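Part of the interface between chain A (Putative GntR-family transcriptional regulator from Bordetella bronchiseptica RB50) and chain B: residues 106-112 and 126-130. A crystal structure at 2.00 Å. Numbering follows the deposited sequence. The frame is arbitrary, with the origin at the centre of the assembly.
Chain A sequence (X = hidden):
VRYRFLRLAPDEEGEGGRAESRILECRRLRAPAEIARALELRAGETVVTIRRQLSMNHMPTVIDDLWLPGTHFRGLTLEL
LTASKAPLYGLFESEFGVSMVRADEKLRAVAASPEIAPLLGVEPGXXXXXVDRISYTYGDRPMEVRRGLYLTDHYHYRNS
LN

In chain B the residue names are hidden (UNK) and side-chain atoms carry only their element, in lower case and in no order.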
# COMPACT_ATOMS: atom_id res chain seq x y z
N LYS A 106 4.04 -0.81 12.73
CA LYS A 106 5.10 -1.78 13.01
C LYS A 106 4.43 -3.01 13.63
O LYS A 106 3.71 -2.90 14.63
CB LYS A 106 6.15 -1.21 13.95
CG LYS A 106 6.96 -0.03 13.40
CD LYS A 106 7.93 0.55 14.43
CE LYS A 106 8.51 1.86 13.91
NZ LYS A 106 9.78 2.27 14.58
N LEU A 107 4.69 -4.16 13.01
CA LEU A 107 4.11 -5.41 13.43
C LEU A 107 5.14 -6.33 13.98
O LEU A 107 6.20 -6.50 13.41
CB LEU A 107 3.33 -6.05 12.31
CG LEU A 107 1.97 -5.46 11.91
CD1 LEU A 107 2.03 -4.11 11.23
CD2 LEU A 107 1.16 -6.44 10.98
N ARG A 108 4.76 -6.94 15.09
CA ARG A 108 5.53 -7.94 15.80
C ARG A 108 4.65 -9.06 16.35
O ARG A 108 3.56 -8.85 16.81
CB ARG A 108 6.20 -7.31 17.06
CG ARG A 108 6.94 -6.10 16.78
CD ARG A 108 7.40 -5.39 18.03
NE ARG A 108 8.43 -4.44 17.59
CZ ARG A 108 8.21 -3.16 17.36
NH1 ARG A 108 7.01 -2.64 17.53
NH2 ARG A 108 9.19 -2.40 16.96
N ALA A 109 5.28 -10.20 16.50
CA ALA A 109 4.75 -11.33 17.32
C ALA A 109 5.36 -11.24 18.67
O ALA A 109 6.57 -11.19 18.81
CB ALA A 109 5.07 -12.69 16.65
N VAL A 110 4.51 -11.25 19.68
CA VAL A 110 4.89 -11.03 21.07
C VAL A 110 4.21 -12.08 21.94
O VAL A 110 3.25 -12.69 21.56
CB VAL A 110 4.52 -9.60 21.57
CG1 VAL A 110 5.02 -8.50 20.55
CG2 VAL A 110 3.00 -9.42 21.82
N ALA A 111 4.73 -12.27 23.11
CA ALA A 111 4.08 -13.14 24.13
C ALA A 111 3.03 -12.32 24.86
O ALA A 111 3.28 -11.18 25.22
CB ALA A 111 5.06 -13.61 25.05
N ALA A 112 1.84 -12.88 25.03
CA ALA A 112 0.79 -12.20 25.82
C ALA A 112 1.31 -11.94 27.23
O ALA A 112 1.74 -12.86 27.97
CB ALA A 112 -0.53 -13.01 25.86
N UNK B 126 8.20 -20.20 21.33
CA UNK B 126 8.51 -18.76 21.14
C UNK B 126 7.58 -18.14 20.06
O UNK B 126 7.34 -18.72 18.98
n UNK B 126 11.91 -16.53 22.29
n UNK B 126 14.17 -16.60 22.62
c UNK B 126 10.68 -16.13 21.68
n UNK B 126 13.32 -15.12 21.10
c UNK B 126 10.00 -18.51 20.83
c UNK B 126 13.13 -16.08 21.98
c UNK B 126 10.39 -17.07 20.46
N UNK B 127 7.03 -16.95 20.34
CA UNK B 127 6.19 -16.27 19.38
C UNK B 127 6.92 -15.88 18.13
O UNK B 127 7.97 -15.18 18.19
c UNK B 127 5.75 -15.37 21.46
c UNK B 127 6.92 -16.32 21.67
c UNK B 127 5.75 -15.00 20.13
N UNK B 128 6.37 -16.33 17.01
CA UNK B 128 6.90 -15.95 15.67
C UNK B 128 5.83 -15.27 14.86
O UNK B 128 4.64 -15.51 15.03
c UNK B 128 8.86 -19.23 14.55
c UNK B 128 8.44 -18.09 15.55
c UNK B 128 7.41 -17.21 14.91
c UNK B 128 9.68 -17.27 15.92
N UNK B 129 6.23 -14.35 13.99
CA UNK B 129 5.31 -13.75 13.01
C UNK B 129 5.32 -14.68 11.74
O UNK B 129 6.33 -14.93 11.12
c UNK B 129 3.54 -11.31 12.02
c UNK B 129 5.70 -10.37 11.19
c UNK B 129 5.72 -12.35 12.66
c UNK B 129 4.98 -11.60 11.54
N UNK B 130 4.16 -15.26 11.46
CA UNK B 130 3.96 -15.99 10.19
C UNK B 130 3.42 -15.09 9.11
O UNK B 130 2.43 -14.38 9.30
c UNK B 130 2.82 -18.01 9.20
c UNK B 130 2.10 -19.27 9.54
c UNK B 130 3.09 -17.21 10.42
n UNK B 130 0.86 -19.38 9.09
o UNK B 130 2.62 -20.12 10.27
O HOH W 1 8.85 -12.96 17.45

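Position 126 of chain B carries seven side-chain atoms: three carbons in a row, a nitrogen, and then a carbon that bears two further nitrogens. This planar, three-nitrogen terminus is a guanidinium group, and no other standard side chain has one. The side chain stays out of contact with the chain A stretch; two of its nitrogens are hydrogen-bonded elsewhere in the structure. The residue is B:Arg126, which leads into the strand without taking part in the contact.

Position 127 has three side-chain carbons and no other element, and the last of them closes a ring onto the backbone nitrogen. The CA-to-CB bond points toward chain A, and the ring lies against the strand from A:Ala109 to A:Ala111. Its CB is 4.2 Å from CB of A:Ala109, while the middle carbon of the three approaches the backbone carbon C of A:Val110 to 3.7 Å and CB of A:Ala111 to 4.1 Å. A ring that includes the backbone nitrogen identifies B:Pro127. With its nitrogen bonded to CD, this residue has no amide hydrogen to offer a neighbouring strand, and what it presents to chain A is largely apolar ring surface.

Position 128 shows four carbons, forked at the second. The CA-to-CB bond points away from chain A, and the side chain makes no close contact with the chain A stretch. The backbone makes the contact instead: CB of A:Ala109 lies 3.2 Å from the carbonyl carbon C of position 128. The forked pattern belongs to leucine, since isoleucine and valine would branch at the first carbon; the residue is B:Leu128, with chi1 in m and chi2 in t.

Position 129 again has four carbons forked at the second, but its CA-to-CB bond runs sideways. Its CB is 4.1 Å from CB of A:Ala109, its backbone N is 3.3 Å from the same methyl carbon, and one terminal carbon reaches to 4.5 Å from O of A:Leu107. This is B:Leu129, with chi1 in t and chi2 in p.

Position 130 has three carbons in line, the third carrying one oxygen and one nitrogen: a carboxamide on a two-methylene arm. Its CA-to-CB bond points away from the chain A stretch, and the residue makes no contact there. It is B:Gln130.

The contact is a close packing of two strands that run roughly antiparallel, their directions 151° apart, with no direct hydrogen bond between the two stretches. A:Ala109 sits at its centre. Its CA lies 5.0 Å from CA of B:Leu129, and its small side chain lets the backbone of chain B come close, with B:Pro127 and B:Leu129 packing against the same methyl group. A:Ala111 extends the apolar surface along the proline ring. One water supplies the polar link, donating to O of A:Ala109 at 3.2 Å and to O of B:Pro127 at a short 2.5 Å, and so joins two carbonyl groups that cannot hydrogen-bond to each other. Together the two stretches bury 269 Å², both sides summed.

Chain B 126-130: RPLLQ
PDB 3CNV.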